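PDB 6SLN: RagA protein from Porphyromonas gingivalis, which probably imports peptides or other large nutrients across the bacterial outer membrane, acting as a TonB-dependent receptor with a plug inside a beta-barrel. Local coordinates for residues Trp362-Ala367 against Asn445-Ile450; Leu458-Gly463 against Phe501-Glu506; Ser792-Glu797 against Asp831-Ile836; Ala796-Ile801 against Gln808-Pro813. All blocks are in the same frame, centred on the assembly; numbering follows the deposited sequence.

The four contacts form two pairs on opposite sides of the chain's centre; contact 1 closes before contact 2 opens, and contacts 3 and 4 follow, both starting from strand 792-802. Contacts 1 and 2 lie in the barrel wall, where strands 363-377, 435-450, 456-475 and 487-510 follow one another; their centres are 9 Å apart, and probable hydrogen bonds such as that from Ala448 N to Ala460 O join them. Both border the bound phospholipid. Contacts 3 and 4, centred 11 Å apart, share a small antiparallel sheet inserted between barrel strands 752-764 and 844-853. Contacts 1 and 3 are centred about 59 Å apart. One pair thus samples the membrane-spanning wall, the other a folded excursion from it, probably extracellular.

Contact 1 of 4, residues Trp362-Ala367 against Asn445-Ile450; sequences WLKVGA and NGFAQI
Strands 363-377 and 435-450 are neighbours in the beta-barrel wall of this TonB-dependent receptor, antiparallel at 169° over the short segments. At Asn445 the carbonyl O receives a CA-H contact from Ala367, and Gly446 then pairs with Ala367 without backbone hydrogen bonds. Phe447 and Gly366 form a hydrogen-bonded pair, Phe447 N lying 3.0 Å from Gly366 O. The Phe447 CG occupies the crowded position between backbone N and carbonyl carbon (chi1 79°), which lays the ring across the other strand. Gly366 N sits 3.5 Å above the plane of the Phe447 ring, toward its rim; having no side chain, Gly366 leaves its backbone open to that face. Lys459 of the next strand adds a cation-pi contact to the Phe447 ring. Ala448, opposite Val365, belongs to the other face, where the phospholipid touches it and a second subunit packs on Leu363 and Val365. Gln449 restores hydrogen bonding: Lys364 N reaches Gln449 O at 3.0 Å with a fairly straight N-H (160°), while the Lys364 amine turns to a salt bridge with Glu356. Ile450 closes the row beside Trp362, both pointing the same way, its CG2 4.2 Å from Trp362 CE3.

Contact 2 of 4, residues Leu458-Gly463 against Phe501-Glu506; sequences LKAQAG and FTNTAE. With 3PE (1,2-Distearoyl-sn-glycerophosphoethanolamine), chain G; LMT (dodecyl-beta-D-maltoside), chain H.
Packing is densest on the face formed by Leu458, Ala460, Ala462, Phe501, Asn503 and Ala505, where lipid and detergent chains lie against the protein side chains. The Phe501 ring is the main platform: 3PE C23 stands 4.1 Å above the plane of the Phe501 ring, over its centre, and Ala462 CB touches Phe501 CD2 at 3.6 Å. LMT carbons approach the far end of the same ring, LMT C3 being 3.9 Å from Phe501 CZ. Asn503, with CG anti to its carbonyl carbon (chi1 -67°), bends toward the other strand, so that Asn503 OD1 rests 3.4 Å from Ala460 CB. Its ND2 lies against the other acyl chain, 3.6 Å from 3PE C35, and has a weak hydrogen bond to His523. Beneath these groups runs a beta hairpin of the barrel, strands 456-475 and 487-510, antiparallel at 173°. Its ladder has two hydrogen-bonded pairs, Lys459 with Thr504 and Gln461 with Thr502; the straightest bond, at 170°, joins Thr502 N to Gln461 O over 3.0 Å. The opposite face, with these four polar residues, is looser and partly exposed, consistent with the barrel interior. Lys459 CB comes 3.7 Å from Thr504 OG1, but the rest of the lysine leads away from strand 487-510, and Thr502 OG1 hydrogen-bonds to Glu524.

Contact 3 of 4, residues Ser792-Glu797 against Asp831-Ile836; sequences SFYMAE and DLETRI
Met795 and Thr834 form the central hydrogen-bonded pair, with Thr834 N 2.9 Å from Met795 O and approaching from above that carbonyl's plane. The return bond is longer, Met795 N to Thr834 O at 3.2 Å, and Ile836 N adds another to Phe793 O. On one side of the ladder Tyr794 carries the contact. Its CG is anti to the backbone N (chi1 -172°), which lays one ring face over the Glu833-Thr834 peptide, with Glu833 C 3.8 Å above the plane of the Tyr794 ring. Glu833 crosses the same ring at about a right angle, its carboxylate turned 68° from the ring plane. On the other side Ile836 CG1 meets Met795 CG at 4.1 Å, while Glu797 CG lies 3.6 Å from Thr834 CG2. Beyond the ladder, Ala796 CB packs 3.8 Å from Leu832 CB. Thr834 OG1 is turned to the backbone, 3.1 Å from Arg835 O. Further out, Ile872 of barrel strand 857-873 backs both Phe793 and Met795, Met777 flanks Tyr794, and Tyr789 receives Arg835 in a cation-pi contact. The short strands, antiparallel at 148°, belong to a sheet inserted between barrel strands 752-764 and 844-853, consistent with a large extracellular loop of a TonB-dependent receptor.

Contact 4 of 4, residues Ala796-Ile801 against Gln808-Pro813; sequences AEYAGI and QLWYVP
Strands 798-801 and 808-812 run antiparallel at 146°, their short axes approaching to 4.3 Å. The register slips by one residue between Tyr798 and Ile801, a beta bulge that sets both Ala799 and Gly800 opposite Leu809. Ala799 N bonds to Leu809 O at 2.8 Å, entering from above the carbonyl plane, whereas the bond from Leu809 N goes to the next residue's carbonyl, Gly800 O, and is weak and bent. Ahead of the bulge, Tyr811 N meets Glu797 O at 3.0 Å, nearly along the C=O axis. The two strands form a beta hairpin of the sheet inserted between barrel strands, and the bulge sits in its ladder. At the bulge Ala799 points toward the partner strand: its CB stands over the Tyr811 ring, 3.9 Å from the ring centroid and 13° off the normal, a CH-pi contact. Ala799 CB also touches Leu809 CB at 4.0 Å. The CB of Tyr798 points away, but with CG anti to the backbone N its ring returns to present an edge to the face of Trp810. This is an offset edge-to-face pair, with the Tyr798 ring and Trp810 five-membered ring centroids 5.6 Å apart and the planes at 77°. Trp810 CD1 is also met by Ala796 CB at 3.8 Å. The indole NE1 hydrogen-bonds to Asp917, which would help hold the turn of the indole, and His919 meets the Tyr798 ring.

Contact 1 of 4, residues Trp362-Ala367 against Asn445-Ile450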
# COMPACT_ATOMS: atom_id res chain seq x y z
N TRP A 362 37.59 18.18 27.52
CA TRP A 362 37.91 17.93 26.12
C TRP A 362 36.72 17.53 25.25
O TRP A 362 36.89 17.35 24.04
CB TRP A 362 39.01 16.87 26.01
CG TRP A 362 38.72 15.58 26.73
CD1 TRP A 362 39.08 15.25 28.00
CD2 TRP A 362 38.03 14.43 26.20
NE1 TRP A 362 38.65 13.97 28.31
CE2 TRP A 362 38.00 13.45 27.22
CE3 TRP A 362 37.42 14.13 24.97
CZ2 TRP A 362 37.40 12.21 27.05
CZ3 TRP A 362 36.83 12.90 24.80
CH2 TRP A 362 36.82 11.95 25.84
N LEU A 363 35.53 17.38 25.82
CA LEU A 363 34.39 16.89 25.05
C LEU A 363 33.15 17.72 25.34
O LEU A 363 32.84 18.01 26.51
CB LEU A 363 34.11 15.40 25.34
CG LEU A 363 32.80 14.82 24.78
CD1 LEU A 363 32.84 14.78 23.25
CD2 LEU A 363 32.51 13.44 25.35
N LYS A 364 32.43 18.08 24.29
CA LYS A 364 31.14 18.74 24.40
C LYS A 364 30.20 18.07 23.40
O LYS A 364 30.57 17.92 22.23
CB LYS A 364 31.26 20.24 24.11
CG LYS A 364 29.96 21.03 24.19
CD LYS A 364 29.90 22.11 23.11
CE LYS A 364 30.03 23.52 23.69
NZ LYS A 364 29.43 24.54 22.78
N VAL A 365 29.02 17.64 23.85
CA VAL A 365 28.06 16.97 22.97
C VAL A 365 26.73 17.73 22.96
O VAL A 365 26.50 18.65 23.75
CB VAL A 365 27.84 15.50 23.36
CG1 VAL A 365 29.16 14.80 23.57
CG2 VAL A 365 26.96 15.40 24.60
N GLY A 366 25.84 17.32 22.05
CA GLY A 366 24.53 17.95 21.94
C GLY A 366 23.64 17.25 20.93
O GLY A 366 24.09 16.46 20.10
N ALA A 367 22.34 17.53 21.04
CA ALA A 367 21.35 17.04 20.08
C ALA A 367 20.30 18.11 19.83
O ALA A 367 19.96 18.90 20.73
CB ALA A 367 20.69 15.74 20.56
N ASN A 445 19.31 14.60 15.33
CA ASN A 445 20.65 15.11 15.10
C ASN A 445 21.46 14.96 16.37
O ASN A 445 20.99 15.32 17.45
CB ASN A 445 20.61 16.58 14.70
CG ASN A 445 19.33 16.95 13.97
OD1 ASN A 445 18.40 17.44 14.59
ND2 ASN A 445 19.29 16.73 12.66
N GLY A 446 22.67 14.43 16.23
CA GLY A 446 23.61 14.41 17.33
C GLY A 446 24.98 14.85 16.85
O GLY A 446 25.35 14.63 15.70
N PHE A 447 25.73 15.48 17.75
CA PHE A 447 27.08 15.91 17.44
C PHE A 447 27.99 15.70 18.65
O PHE A 447 27.57 15.83 19.80
CB PHE A 447 27.14 17.39 16.98
CG PHE A 447 27.06 18.38 18.11
CD1 PHE A 447 28.20 18.75 18.82
CD2 PHE A 447 25.84 18.96 18.45
CE1 PHE A 447 28.11 19.66 19.87
CE2 PHE A 447 25.75 19.87 19.49
CZ PHE A 447 26.89 20.23 20.20
N ALA A 448 29.26 15.40 18.36
CA ALA A 448 30.32 15.33 19.35
C ALA A 448 31.39 16.35 18.99
O ALA A 448 31.74 16.51 17.81
CB ALA A 448 30.94 13.93 19.40
N GLN A 449 31.92 17.04 19.99
CA GLN A 449 32.99 18.00 19.76
C GLN A 449 34.17 17.63 20.65
O GLN A 449 34.10 17.75 21.88
CB GLN A 449 32.54 19.43 20.01
CG GLN A 449 32.98 20.34 18.88
CD GLN A 449 32.65 21.79 19.12
OE1 GLN A 449 31.71 22.33 18.52
NE2 GLN A 449 33.42 22.43 19.99
N ILE A 450 35.25 17.18 20.02
CA ILE A 450 36.47 16.78 20.70
C ILE A 450 37.51 17.88 20.49
O ILE A 450 37.92 18.14 19.35
CB ILE A 450 36.99 15.43 20.18
CG1 ILE A 450 35.91 14.35 20.29
CG2 ILE A 450 38.22 15.03 20.95
CD1 ILE A 450 36.45 12.92 20.28

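Contact 2 of 4, residues Leu458-Gly463 against Phe501-Glu506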
# COMPACT_ATOMS: atom_id res chain seq x y z
N LEU A 458 37.59 18.90 16.61
CA LEU A 458 37.10 17.87 15.70
C LEU A 458 35.61 17.69 15.97
O LEU A 458 35.23 17.19 17.03
CB LEU A 458 37.83 16.55 15.92
CG LEU A 458 39.32 16.64 16.23
CD1 LEU A 458 39.88 15.28 16.53
CD2 LEU A 458 40.04 17.25 15.06
N LYS A 459 34.77 18.09 15.02
CA LYS A 459 33.33 17.98 15.19
C LYS A 459 32.78 16.86 14.31
O LYS A 459 32.89 16.91 13.08
CB LYS A 459 32.62 19.29 14.87
CG LYS A 459 31.20 19.29 15.38
CD LYS A 459 30.65 20.71 15.49
CE LYS A 459 29.19 20.77 15.04
NZ LYS A 459 28.62 22.14 15.24
N ALA A 460 32.20 15.86 14.96
CA ALA A 460 31.41 14.84 14.29
C ALA A 460 29.93 15.18 14.50
O ALA A 460 29.52 15.47 15.62
CB ALA A 460 31.73 13.45 14.82
N GLN A 461 29.15 15.16 13.42
CA GLN A 461 27.74 15.48 13.49
C GLN A 461 26.97 14.56 12.55
O GLN A 461 27.42 14.28 11.44
CB GLN A 461 27.48 16.96 13.15
CG GLN A 461 26.01 17.28 12.95
CD GLN A 461 25.64 18.68 13.38
OE1 GLN A 461 24.97 18.87 14.41
NE2 GLN A 461 26.05 19.68 12.60
N ALA A 462 25.83 14.08 13.02
CA ALA A 462 25.12 13.07 12.25
C ALA A 462 23.64 13.21 12.56
O ALA A 462 23.26 13.54 13.68
CB ALA A 462 25.62 11.64 12.58
N GLY A 463 22.82 12.99 11.54
CA GLY A 463 21.39 13.14 11.69
C GLY A 463 20.66 12.36 10.63
O GLY A 463 21.19 12.10 9.54
N PHE A 501 25.94 13.06 7.39
CA PHE A 501 27.09 13.08 8.29
C PHE A 501 28.07 14.15 7.84
O PHE A 501 28.39 14.23 6.65
CB PHE A 501 27.78 11.72 8.33
CG PHE A 501 26.83 10.56 8.36
CD1 PHE A 501 26.28 10.08 7.19
CD2 PHE A 501 26.51 9.94 9.55
CE1 PHE A 501 25.42 9.03 7.20
CE2 PHE A 501 25.66 8.87 9.56
CZ PHE A 501 25.10 8.42 8.38
N THR A 502 28.54 14.95 8.79
CA THR A 502 29.52 15.99 8.54
C THR A 502 30.63 15.90 9.58
O THR A 502 30.36 15.93 10.78
CB THR A 502 28.90 17.39 8.58
OG1 THR A 502 27.91 17.49 7.56
CG2 THR A 502 29.98 18.45 8.36
N ASN A 503 31.87 15.82 9.11
CA ASN A 503 33.02 15.57 9.98
C ASN A 503 34.11 16.57 9.64
O ASN A 503 34.59 16.60 8.50
CB ASN A 503 33.50 14.13 9.81
CG ASN A 503 32.48 13.13 10.32
OD1 ASN A 503 32.16 13.11 11.51
ND2 ASN A 503 31.94 12.31 9.42
N THR A 504 34.49 17.39 10.62
CA THR A 504 35.39 18.50 10.36
C THR A 504 36.46 18.60 11.42
O THR A 504 36.20 18.40 12.61
CB THR A 504 34.64 19.85 10.30
OG1 THR A 504 34.00 20.09 11.56
CG2 THR A 504 33.61 19.84 9.19
N ALA A 505 37.67 18.94 10.99
CA ALA A 505 38.79 19.21 11.87
C ALA A 505 39.21 20.65 11.64
O ALA A 505 39.46 21.05 10.49
CB ALA A 505 39.94 18.25 11.61
N GLU A 506 39.23 21.45 12.70
CA GLU A 506 39.58 22.86 12.62
C GLU A 506 40.76 23.12 13.53
O GLU A 506 40.73 22.76 14.71
CB GLU A 506 38.40 23.77 13.00
CG GLU A 506 38.72 25.26 12.85
CD GLU A 506 37.66 26.17 13.45
OE1 GLU A 506 37.63 26.30 14.70
OE2 GLU A 506 36.86 26.75 12.68
C1 3PE G . 30.10 6.19 1.69
C2 3PE G . 30.52 6.74 3.04
C3 3PE G . 31.53 7.88 2.83
O31 3PE G . 32.04 8.33 4.06
O32 3PE G . 34.16 8.02 3.40
C31 3PE G . 33.41 8.17 4.30
C32 3PE G . 33.96 8.17 5.75
C33 3PE G . 34.67 9.47 6.14
C34 3PE G . 35.37 9.30 7.49
C35 3PE G . 34.61 9.97 8.64
C36 3PE G . 35.61 10.60 9.62
C37 3PE G . 35.05 10.65 11.05
C38 3PE G . 36.08 11.33 11.96
C39 3PE G . 35.46 11.57 13.34
C3A 3PE G . 36.28 12.59 14.12
C3B 3PE G . 35.38 13.31 15.13
O21 3PE G . 29.31 7.13 3.64
O22 3PE G . 28.78 5.85 5.40
C21 3PE G . 29.21 6.88 5.02
C22 3PE G . 29.63 7.92 6.06
C23 3PE G . 29.41 7.42 7.49
C24 3PE G . 30.59 7.90 8.33
C25 3PE G . 30.16 8.70 9.57
C26 3PE G . 31.29 8.67 10.62
C27 3PE G . 30.76 9.21 11.95
C28 3PE G . 31.85 9.21 13.03
C29 3PE G . 31.34 9.86 14.33
C2A 3PE G . 31.91 9.17 15.58
C2B 3PE G . 32.32 10.15 16.70
C2C 3PE G . 31.93 9.57 18.08
C2D 3PE G . 32.38 10.42 19.28
C1B LMT H . 25.00 2.41 -0.39
C2B LMT H . 23.43 2.34 -0.57
C3B LMT H . 22.97 1.23 -1.54
C4B LMT H . 23.83 1.34 -2.81
C5B LMT H . 25.23 0.96 -2.30
C6B LMT H . 26.16 0.51 -3.43
O1B LMT H . 25.44 1.77 0.78
O2B LMT H . 22.82 2.20 0.67
O3B LMT H . 21.62 1.25 -1.78
O4' LMT H . 23.40 0.49 -3.81
O5B LMT H . 25.77 2.01 -1.52
O6B LMT H . 26.73 -0.73 -3.14
C1' LMT H . 26.32 2.34 4.66
C2' LMT H . 25.71 3.60 4.02
C3' LMT H . 25.09 3.11 2.71
C4' LMT H . 26.15 2.56 1.73
C5' LMT H . 27.19 1.65 2.49
C6' LMT H . 28.53 1.52 1.77
O1' LMT H . 26.69 2.43 6.01
O2' LMT H . 24.68 4.14 4.78
O3' LMT H . 24.33 4.10 2.11
O5' LMT H . 27.46 1.97 3.87
O6' LMT H . 28.48 2.24 0.56
C1 LMT H . 26.77 3.70 6.69
C2 LMT H . 26.33 3.44 8.12
C3 LMT H . 26.06 4.65 8.98
C4 LMT H . 26.39 4.37 10.44
C5 LMT H . 27.12 5.54 11.07
C6 LMT H . 26.66 5.88 12.47
C7 LMT H . 27.21 7.25 12.83
C8 LMT H . 26.90 7.66 14.26
C9 LMT H . 27.44 9.05 14.55
C10 LMT H . 27.24 9.49 15.99
C11 LMT H . 27.53 10.97 16.12
C12 LMT H . 27.63 11.44 17.54

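Contact 3 of 4, residues Ser792-Glu797 against Asp831-Ile836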
# COMPACT_ATOMS: atom_id res chain seq x y z
N SER A 792 12.81 36.78 -21.44
CA SER A 792 11.94 37.89 -21.77
C SER A 792 10.62 37.40 -22.36
O SER A 792 10.49 36.24 -22.76
CB SER A 792 12.63 38.86 -22.75
OG SER A 792 13.74 39.49 -22.12
N PHE A 793 9.63 38.29 -22.39
CA PHE A 793 8.33 37.93 -22.94
C PHE A 793 8.36 38.00 -24.46
O PHE A 793 9.20 38.66 -25.07
CB PHE A 793 7.22 38.82 -22.35
CG PHE A 793 6.83 38.42 -20.96
CD1 PHE A 793 5.98 37.33 -20.75
CD2 PHE A 793 7.34 39.09 -19.85
CE1 PHE A 793 5.62 36.95 -19.48
CE2 PHE A 793 7.00 38.69 -18.57
CZ PHE A 793 6.13 37.62 -18.39
N TYR A 794 7.42 37.28 -25.08
CA TYR A 794 7.46 37.10 -26.52
C TYR A 794 6.02 37.00 -27.01
O TYR A 794 5.33 36.01 -26.71
CB TYR A 794 8.28 35.86 -26.90
CG TYR A 794 8.52 35.70 -28.40
CD1 TYR A 794 7.64 34.95 -29.19
CD2 TYR A 794 9.61 36.31 -29.02
CE1 TYR A 794 7.86 34.80 -30.55
CE2 TYR A 794 9.83 36.17 -30.38
CZ TYR A 794 8.95 35.41 -31.14
OH TYR A 794 9.15 35.27 -32.50
N MET A 795 5.58 38.02 -27.75
CA MET A 795 4.20 38.07 -28.22
C MET A 795 4.09 39.15 -29.29
O MET A 795 5.00 39.96 -29.48
CB MET A 795 3.22 38.36 -27.08
CG MET A 795 3.61 39.53 -26.20
SD MET A 795 2.78 39.43 -24.60
CE MET A 795 3.71 38.17 -23.76
N ALA A 796 2.96 39.13 -29.99
CA ALA A 796 2.63 40.25 -30.86
C ALA A 796 2.34 41.48 -30.01
O ALA A 796 1.96 41.37 -28.84
CB ALA A 796 1.43 39.91 -31.75
N GLU A 797 2.55 42.65 -30.60
CA GLU A 797 2.25 43.92 -29.93
C GLU A 797 0.86 44.36 -30.37
O GLU A 797 0.67 44.79 -31.51
CB GLU A 797 3.30 44.97 -30.25
CG GLU A 797 4.70 44.54 -29.87
CD GLU A 797 5.69 45.68 -29.84
OE1 GLU A 797 5.36 46.78 -30.36
OE2 GLU A 797 6.79 45.48 -29.30
N ASP A 831 3.99 35.27 -36.82
CA ASP A 831 5.14 36.07 -37.20
C ASP A 831 5.11 37.47 -36.60
O ASP A 831 6.14 38.14 -36.58
CB ASP A 831 5.22 36.13 -38.72
CG ASP A 831 4.88 34.79 -39.37
OD1 ASP A 831 5.35 33.74 -38.87
OD2 ASP A 831 4.15 34.79 -40.38
N LEU A 832 3.96 37.92 -36.09
CA LEU A 832 3.94 39.25 -35.48
C LEU A 832 4.56 39.27 -34.10
O LEU A 832 4.65 40.35 -33.50
CB LEU A 832 2.51 39.76 -35.40
CG LEU A 832 1.79 39.81 -36.73
CD1 LEU A 832 0.28 39.86 -36.50
CD2 LEU A 832 2.28 41.02 -37.56
N GLU A 833 4.97 38.12 -33.59
CA GLU A 833 5.48 38.05 -32.23
C GLU A 833 6.93 38.50 -32.19
O GLU A 833 7.72 38.19 -33.09
CB GLU A 833 5.32 36.63 -31.70
CG GLU A 833 3.86 36.18 -31.65
CD GLU A 833 3.67 34.79 -31.11
OE1 GLU A 833 4.58 34.27 -30.44
OE2 GLU A 833 2.58 34.21 -31.35
N THR A 834 7.26 39.26 -31.16
CA THR A 834 8.53 39.96 -31.03
C THR A 834 9.04 39.78 -29.61
O THR A 834 8.27 39.52 -28.69
CB THR A 834 8.37 41.44 -31.35
OG1 THR A 834 9.56 42.15 -30.99
CG2 THR A 834 7.23 42.02 -30.55
N ARG A 835 10.35 39.90 -29.43
CA ARG A 835 10.85 39.95 -28.06
C ARG A 835 10.43 41.26 -27.43
O ARG A 835 10.50 42.33 -28.05
CB ARG A 835 12.37 39.78 -28.00
CG ARG A 835 12.81 39.17 -26.66
CD ARG A 835 14.19 39.61 -26.17
NE ARG A 835 14.32 41.05 -26.00
CZ ARG A 835 14.82 41.86 -26.94
NH1 ARG A 835 14.92 43.17 -26.72
NH2 ARG A 835 15.23 41.35 -28.10
N ILE A 836 9.98 41.18 -26.18
CA ILE A 836 9.48 42.33 -25.44
C ILE A 836 10.51 42.72 -24.39
O ILE A 836 11.07 41.85 -23.71
CB ILE A 836 8.11 42.02 -24.82
CG1 ILE A 836 7.16 41.54 -25.92
CG2 ILE A 836 7.57 43.19 -24.03
CD1 ILE A 836 6.74 42.64 -26.87

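Contact 4 of 4, residues Ala796-Ile801 against Gln808-Pro813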
# COMPACT_ATOMS: atom_id res chain seq x y z
N ALA A 796 2.96 39.13 -29.99
CA ALA A 796 2.63 40.25 -30.86
C ALA A 796 2.34 41.48 -30.01
O ALA A 796 1.96 41.37 -28.84
CB ALA A 796 1.43 39.91 -31.75
N GLU A 797 2.55 42.65 -30.60
CA GLU A 797 2.25 43.92 -29.93
C GLU A 797 0.86 44.36 -30.37
O GLU A 797 0.67 44.79 -31.51
CB GLU A 797 3.30 44.97 -30.25
CG GLU A 797 4.70 44.54 -29.87
CD GLU A 797 5.69 45.68 -29.84
OE1 GLU A 797 5.36 46.78 -30.36
OE2 GLU A 797 6.79 45.48 -29.30
N TYR A 798 -0.11 44.23 -29.46
CA TYR A 798 -1.49 44.62 -29.71
C TYR A 798 -1.56 46.11 -30.00
O TYR A 798 -1.01 46.92 -29.26
CB TYR A 798 -2.35 44.27 -28.50
CG TYR A 798 -3.81 44.54 -28.71
CD1 TYR A 798 -4.57 43.73 -29.54
CD2 TYR A 798 -4.44 45.62 -28.09
CE1 TYR A 798 -5.90 43.98 -29.75
CE2 TYR A 798 -5.77 45.87 -28.29
CZ TYR A 798 -6.50 45.05 -29.12
OH TYR A 798 -7.83 45.30 -29.33
N ALA A 799 -2.24 46.47 -31.10
CA ALA A 799 -2.39 47.90 -31.42
C ALA A 799 -3.73 48.40 -30.90
O ALA A 799 -3.81 49.02 -29.82
CB ALA A 799 -2.26 48.14 -32.93
N GLY A 800 -4.80 48.14 -31.63
CA GLY A 800 -6.12 48.32 -31.08
C GLY A 800 -7.17 47.71 -31.99
O GLY A 800 -7.07 46.55 -32.38
N ILE A 801 -8.17 48.49 -32.35
CA ILE A 801 -9.12 48.06 -33.36
C ILE A 801 -9.18 49.11 -34.46
O ILE A 801 -8.99 50.30 -34.22
CB ILE A 801 -10.52 47.79 -32.77
CG1 ILE A 801 -11.24 49.08 -32.41
CG2 ILE A 801 -10.41 46.89 -31.55
CD1 ILE A 801 -12.77 48.92 -32.33
N GLN A 808 -9.53 43.59 -34.69
CA GLN A 808 -8.33 43.78 -33.89
C GLN A 808 -7.13 44.04 -34.79
O GLN A 808 -7.08 43.63 -35.95
CB GLN A 808 -8.08 42.55 -33.02
CG GLN A 808 -9.20 42.30 -32.06
CD GLN A 808 -8.84 41.26 -31.07
OE1 GLN A 808 -8.98 40.07 -31.34
NE2 GLN A 808 -8.38 41.69 -29.90
N LEU A 809 -6.14 44.72 -34.21
CA LEU A 809 -4.98 45.17 -34.95
C LEU A 809 -3.71 44.88 -34.16
O LEU A 809 -3.69 44.99 -32.93
CB LEU A 809 -5.09 46.67 -35.27
CG LEU A 809 -6.06 47.06 -36.40
CD1 LEU A 809 -5.88 48.51 -36.85
CD2 LEU A 809 -5.90 46.13 -37.59
N TRP A 810 -2.66 44.50 -34.87
CA TRP A 810 -1.35 44.31 -34.28
C TRP A 810 -0.31 45.04 -35.11
O TRP A 810 -0.46 45.22 -36.32
CB TRP A 810 -0.98 42.81 -34.16
CG TRP A 810 -1.95 42.04 -33.34
CD1 TRP A 810 -1.85 41.77 -32.01
CD2 TRP A 810 -3.17 41.45 -33.79
NE1 TRP A 810 -2.95 41.03 -31.59
CE2 TRP A 810 -3.77 40.83 -32.67
CE3 TRP A 810 -3.83 41.40 -35.02
CZ2 TRP A 810 -4.99 40.16 -32.75
CZ3 TRP A 810 -5.04 40.73 -35.11
CH2 TRP A 810 -5.61 40.12 -33.98
N TYR A 811 0.76 45.47 -34.45
CA TYR A 811 1.86 46.06 -35.18
C TYR A 811 2.69 44.97 -35.84
O TYR A 811 2.83 43.86 -35.31
CB TYR A 811 2.75 46.89 -34.26
CG TYR A 811 2.08 48.10 -33.68
CD1 TYR A 811 1.59 49.11 -34.49
CD2 TYR A 811 1.93 48.23 -32.29
CE1 TYR A 811 0.96 50.22 -33.95
CE2 TYR A 811 1.31 49.34 -31.74
CZ TYR A 811 0.83 50.33 -32.57
OH TYR A 811 0.21 51.41 -32.03
N VAL A 812 3.23 45.29 -37.01
CA VAL A 812 4.14 44.43 -37.72
C VAL A 812 5.58 44.81 -37.29
O VAL A 812 6.01 45.92 -37.63
CB VAL A 812 3.97 44.55 -39.24
CG1 VAL A 812 4.67 43.40 -39.95
CG2 VAL A 812 2.47 44.63 -39.57
N PRO A 813 6.29 43.95 -36.58
CA PRO A 813 7.61 44.35 -36.06
C PRO A 813 8.54 44.79 -37.18
O PRO A 813 8.65 44.14 -38.23
CB PRO A 813 8.11 43.08 -35.36
CG PRO A 813 7.20 41.98 -35.82
CD PRO A 813 5.90 42.60 -36.14